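Local structure of glutathione peroxidase (Hypocrea jecorina, 6VPD) at residues 33-38 with 130-135; 27-32 with 136-141. The protein probably reduces hydroperoxides to alcohols and water at the expense of thioredoxin dithiol, as a peroxidase of the glutathione peroxidase family. All coordinates share one frame; numbering follows the deposited sequence.

Contact 1 (33-38 with 130-135); sequences KVPDGA and DAHPLY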
# COMPACT_ATOMS: atom_id res chain seq x y z
N LYS A 33 13.58 22.60 9.35
CA LYS A 33 12.58 23.62 9.07
C LYS A 33 11.78 23.16 7.85
O LYS A 33 12.33 22.52 6.95
CB LYS A 33 13.22 24.99 8.78
CG LYS A 33 14.06 25.56 9.91
CD LYS A 33 15.51 25.07 9.82
CE LYS A 33 16.34 25.58 11.00
NZ LYS A 33 17.82 25.49 10.75
N VAL A 34 10.49 23.47 7.84
CA VAL A 34 9.58 23.05 6.77
C VAL A 34 8.61 24.19 6.49
O VAL A 34 8.34 25.03 7.36
CB VAL A 34 8.80 21.78 7.16
CG1 VAL A 34 9.72 20.57 7.31
CG2 VAL A 34 8.05 22.03 8.46
N PRO A 35 8.04 24.23 5.29
CA PRO A 35 7.02 25.25 5.00
C PRO A 35 5.65 24.80 5.45
O PRO A 35 5.26 23.64 5.27
CB PRO A 35 7.07 25.36 3.47
CG PRO A 35 7.37 23.95 3.05
CD PRO A 35 8.32 23.39 4.10
N ASP A 36 4.90 25.72 6.05
CA ASP A 36 3.49 25.43 6.28
C ASP A 36 2.69 25.76 5.02
O ASP A 36 3.24 26.19 4.01
CB ASP A 36 2.96 26.19 7.50
CG ASP A 36 3.22 27.69 7.42
OD1 ASP A 36 3.35 28.23 6.30
OD2 ASP A 36 3.29 28.33 8.50
N GLY A 37 1.38 25.55 5.09
CA GLY A 37 0.53 25.77 3.92
C GLY A 37 0.75 27.12 3.28
O GLY A 37 0.92 27.23 2.06
N ALA A 38 0.78 28.18 4.09
CA ALA A 38 0.96 29.57 3.64
C ALA A 38 2.35 29.84 3.03
O ALA A 38 2.68 31.02 2.82
CB ALA A 38 0.69 30.53 4.79
N ASP A 130 14.92 15.99 -5.60
CA ASP A 130 14.14 17.15 -5.22
C ASP A 130 13.40 16.96 -3.90
O ASP A 130 12.65 17.86 -3.50
CB ASP A 130 13.11 17.41 -6.32
CG ASP A 130 12.21 16.21 -6.55
OD1 ASP A 130 12.74 15.09 -6.73
OD2 ASP A 130 10.97 16.36 -6.50
N ALA A 131 13.54 15.82 -3.23
CA ALA A 131 12.79 15.58 -2.01
C ALA A 131 13.19 16.59 -0.94
O ALA A 131 14.36 16.99 -0.84
CB ALA A 131 13.02 14.16 -1.49
N HIS A 132 12.23 17.01 -0.13
CA HIS A 132 12.55 17.95 0.93
C HIS A 132 13.63 17.35 1.84
O HIS A 132 13.58 16.15 2.14
CB HIS A 132 11.31 18.30 1.74
CG HIS A 132 11.54 19.40 2.73
ND1 HIS A 132 12.29 19.22 3.87
CD2 HIS A 132 11.17 20.70 2.71
CE1 HIS A 132 12.35 20.37 4.52
NE2 HIS A 132 11.68 21.28 3.85
N PRO A 133 14.62 18.15 2.27
CA PRO A 133 15.69 17.58 3.11
C PRO A 133 15.18 16.79 4.29
O PRO A 133 15.79 15.77 4.65
CB PRO A 133 16.48 18.83 3.57
CG PRO A 133 16.25 19.83 2.48
CD PRO A 133 14.85 19.57 1.94
N LEU A 134 14.06 17.21 4.90
CA LEU A 134 13.48 16.44 6.00
C LEU A 134 13.22 14.98 5.60
O LEU A 134 13.57 14.05 6.33
CB LEU A 134 12.19 17.09 6.47
CG LEU A 134 11.46 16.21 7.49
CD1 LEU A 134 12.29 16.00 8.78
CD2 LEU A 134 10.04 16.70 7.79
N TYR A 135 12.59 14.77 4.44
CA TYR A 135 12.27 13.41 4.01
C TYR A 135 13.51 12.63 3.58
O TYR A 135 13.54 11.40 3.73
CB TYR A 135 11.24 13.42 2.89
CG TYR A 135 9.87 13.29 3.47
CD1 TYR A 135 9.31 12.05 3.69
CD2 TYR A 135 9.16 14.41 3.88
CE1 TYR A 135 8.07 11.91 4.25
CE2 TYR A 135 7.90 14.29 4.46
CZ TYR A 135 7.37 13.03 4.63
OH TYR A 135 6.13 12.89 5.21
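His132 reaches across to Lys33, Val34 and Pro35 from the N-cap position of helix 133-141, so in this thioredoxin-fold peroxidase the start of that helix lies against the short strand 33-35. From the backbone, CB already points at the strand, and CG, anti to the backbone N (chi1 -172°), continues toward it. At ND1 the ring turns back on its own helix: this nitrogen accepts the N-H of Leu134 at 2.9 Å, with an N-H...acceptor angle of 159° and the donor only 10° out of the ring plane. That capping bond satisfies one of the amides at the helix start and should also fix the rotation of the ring. The His132 carbonyl adds a weak backbone bond from Tyr135 N. One face of the imidazole is covered toward its rim by Pro133 CD, the next residue along the chain.

CE1 and NE2 face the strand. CE1 lies edge-on to the Lys33 carbonyl, 3.2 Å from its O and close to the ring plane, and it also meets Val34 CG1 obliquely, the two side chains crossing at about a right angle. NE2 is the atom nearest Pro35: the proline and the histidine reach toward each other tip to tip, with Pro35 CD 4.0 Å from His132 NE2.

Deeper in, the contact turns apolar. Val34, whose backbone pairs with Val42 of the neighbouring strand 41-43, is buried, and so is Leu134; both side chains also touch Phe90 of strand 85-92. Between the two residues the meeting is methyl against methyl, Val34 CG1 packing on Leu134 CD2 at 3.9 Å.

Contact 2 (27-32 with 136-141); sequences TSFFDF and KWLKKE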
# COMPACT_ATOMS: atom_id res chain seq x y z
N THR A 27 21.94 14.13 13.90
CA THR A 27 20.85 15.03 13.61
C THR A 27 19.60 14.58 14.36
O THR A 27 19.41 13.39 14.65
CB THR A 27 20.58 15.09 12.11
OG1 THR A 27 21.81 14.96 11.40
CG2 THR A 27 19.96 16.43 11.73
N SER A 28 18.77 15.55 14.70
CA SER A 28 17.49 15.29 15.32
C SER A 28 16.42 15.91 14.45
O SER A 28 16.64 16.92 13.78
CB SER A 28 17.41 15.88 16.71
OG SER A 28 16.39 16.87 16.74
N PHE A 29 15.25 15.28 14.47
CA PHE A 29 14.11 15.77 13.71
C PHE A 29 13.86 17.24 14.00
O PHE A 29 13.54 18.01 13.09
CB PHE A 29 12.89 14.91 14.05
CG PHE A 29 11.60 15.42 13.50
CD1 PHE A 29 11.21 15.14 12.20
CD2 PHE A 29 10.74 16.14 14.31
CE1 PHE A 29 9.98 15.59 11.70
CE2 PHE A 29 9.53 16.60 13.82
CZ PHE A 29 9.15 16.31 12.51
N PHE A 30 14.04 17.66 15.24
CA PHE A 30 13.75 19.05 15.55
C PHE A 30 14.81 20.03 15.03
O PHE A 30 14.64 21.25 15.22
CB PHE A 30 13.55 19.20 17.07
CG PHE A 30 12.57 18.19 17.66
CD1 PHE A 30 11.20 18.32 17.44
CD2 PHE A 30 13.02 17.13 18.44
CE1 PHE A 30 10.30 17.40 17.99
CE2 PHE A 30 12.13 16.22 18.98
CZ PHE A 30 10.77 16.35 18.76
N ASP A 31 15.87 19.55 14.36
CA ASP A 31 16.79 20.43 13.64
C ASP A 31 16.19 21.00 12.35
O ASP A 31 16.77 21.93 11.78
CB ASP A 31 18.10 19.69 13.29
CG ASP A 31 18.94 19.31 14.52
OD1 ASP A 31 18.66 19.85 15.61
OD2 ASP A 31 19.87 18.47 14.41
N PHE A 32 15.08 20.47 11.87
CA PHE A 32 14.66 20.79 10.51
C PHE A 32 13.66 21.93 10.50
O PHE A 32 12.99 22.22 11.50
CB PHE A 32 14.06 19.57 9.83
CG PHE A 32 15.07 18.57 9.34
CD1 PHE A 32 15.52 17.56 10.16
CD2 PHE A 32 15.56 18.64 8.03
CE1 PHE A 32 16.45 16.64 9.70
CE2 PHE A 32 16.48 17.73 7.56
CZ PHE A 32 16.93 16.73 8.40
N LYS A 136 14.53 13.31 3.05
CA LYS A 136 15.78 12.60 2.81
C LYS A 136 16.33 12.03 4.12
O LYS A 136 16.80 10.88 4.17
CB LYS A 136 16.79 13.53 2.14
CG LYS A 136 16.45 13.84 0.69
CD LYS A 136 17.56 14.60 -0.01
CE LYS A 136 17.08 15.10 -1.40
NZ LYS A 136 18.15 15.84 -2.13
N TRP A 137 16.22 12.79 5.21
CA TRP A 137 16.68 12.30 6.50
C TRP A 137 15.78 11.18 7.04
O TRP A 137 16.28 10.13 7.45
CB TRP A 137 16.75 13.47 7.49
CG TRP A 137 17.20 13.10 8.86
CD1 TRP A 137 18.49 12.92 9.28
CD2 TRP A 137 16.36 12.89 10.00
NE1 TRP A 137 18.50 12.61 10.62
CE2 TRP A 137 17.21 12.59 11.08
CE3 TRP A 137 14.99 12.95 10.22
CZ2 TRP A 137 16.72 12.33 12.36
CZ3 TRP A 137 14.50 12.68 11.48
CH2 TRP A 137 15.37 12.37 12.53
N LEU A 138 14.45 11.40 7.05
CA LEU A 138 13.53 10.37 7.54
C LEU A 138 13.75 9.02 6.84
O LEU A 138 13.68 7.97 7.47
CB LEU A 138 12.07 10.81 7.34
CG LEU A 138 11.50 11.88 8.27
CD1 LEU A 138 10.06 12.18 7.92
CD2 LEU A 138 11.62 11.51 9.73
N LYS A 139 14.02 9.05 5.53
CA LYS A 139 14.10 7.81 4.77
C LYS A 139 15.38 7.02 5.08
O LYS A 139 15.32 5.81 5.29
CB LYS A 139 13.97 8.13 3.27
CG LYS A 139 12.50 8.33 2.81
CD LYS A 139 12.34 9.39 1.73
CE LYS A 139 12.95 9.00 0.42
NZ LYS A 139 13.21 10.20 -0.40
N LYS A 140 16.54 7.71 5.13
CA LYS A 140 17.78 7.08 5.57
C LYS A 140 17.67 6.58 7.00
O LYS A 140 18.14 5.48 7.31
CB LYS A 140 18.95 8.08 5.50
CG LYS A 140 19.38 8.48 4.09
CD LYS A 140 20.03 7.32 3.37
CE LYS A 140 20.38 7.68 1.94
NZ LYS A 140 20.80 6.49 1.16
N GLU A 141 17.09 7.38 7.89
CA GLU A 141 17.06 7.03 9.31
C GLU A 141 16.20 5.81 9.60
O GLU A 141 16.44 5.10 10.58
CB GLU A 141 16.57 8.22 10.13
CG GLU A 141 17.64 9.29 10.26
CD GLU A 141 18.92 8.76 10.92
OE1 GLU A 141 20.02 8.92 10.34
OE2 GLU A 141 18.82 8.18 12.04
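The loop leading into strand 33-35 carries a single 3-10 turn, residues 29-31, and it packs on helix 133-141 of the thioredoxin fold through Trp137, whose indole meets Thr27, Phe29 and Phe32. CB of Trp137 points toward this loop, and CG follows anti to the backbone N (chi1 180°). Phe32 comes over one indole face with CE1, 3.6 Å above the plane and toward the rim, while its CZ touches Trp137 CB. The Phe32 and pyrrole rings lie oblique, with planes at 46° and centroids 5.2 Å apart. Glu141 CG, one helical turn on, covers the opposite indole face toward the rim.

Around the indole, Thr27 CB lies 3.6 Å from Trp137 NE1, the two side chains sliding past each other in opposite directions; Thr27 OG1 is hydrogen-bonded to Ser25 O. At the far end of the six-membered ring, CZ3 of Trp137 is 3.8 Å from Phe29 CB and approaches the Phe29 ring at its edge. Within the loop, Ser28 N donates to Asp31 OD2 at 3.1 Å from well above the carboxylate plane, beside the backbone bond from Asp31 N to Ser28 O.

Phe29 and Leu138 continue inward onto strands 51-58 and 157-160, while Trp137 and Leu138 also touch Val166 of strand 166-170, so the loop and the helix lie together on the central sheet.

Overall arrangement
Contact 1 and contact 2 divide helix 133-141 between them: its start meets strand 33-35, and the turn that follows, through Trp137 and Leu138, meets the loop that runs into that strand. Contact 1 is nested along the chain inside the loop closed by contact 2, and their centres are about 12 Å apart. They touch directly. Leu134 CD1 packs on Phe29 CD1 at 3.7 Å, and Leu134 CA lies 3.6 Å from Phe32 CE2, which also approaches the carbonyl of Pro133. Phe29 and Phe32 thus join the two contacts at Leu134. Both contacts lie away from Cys61, the predicted active-site residue.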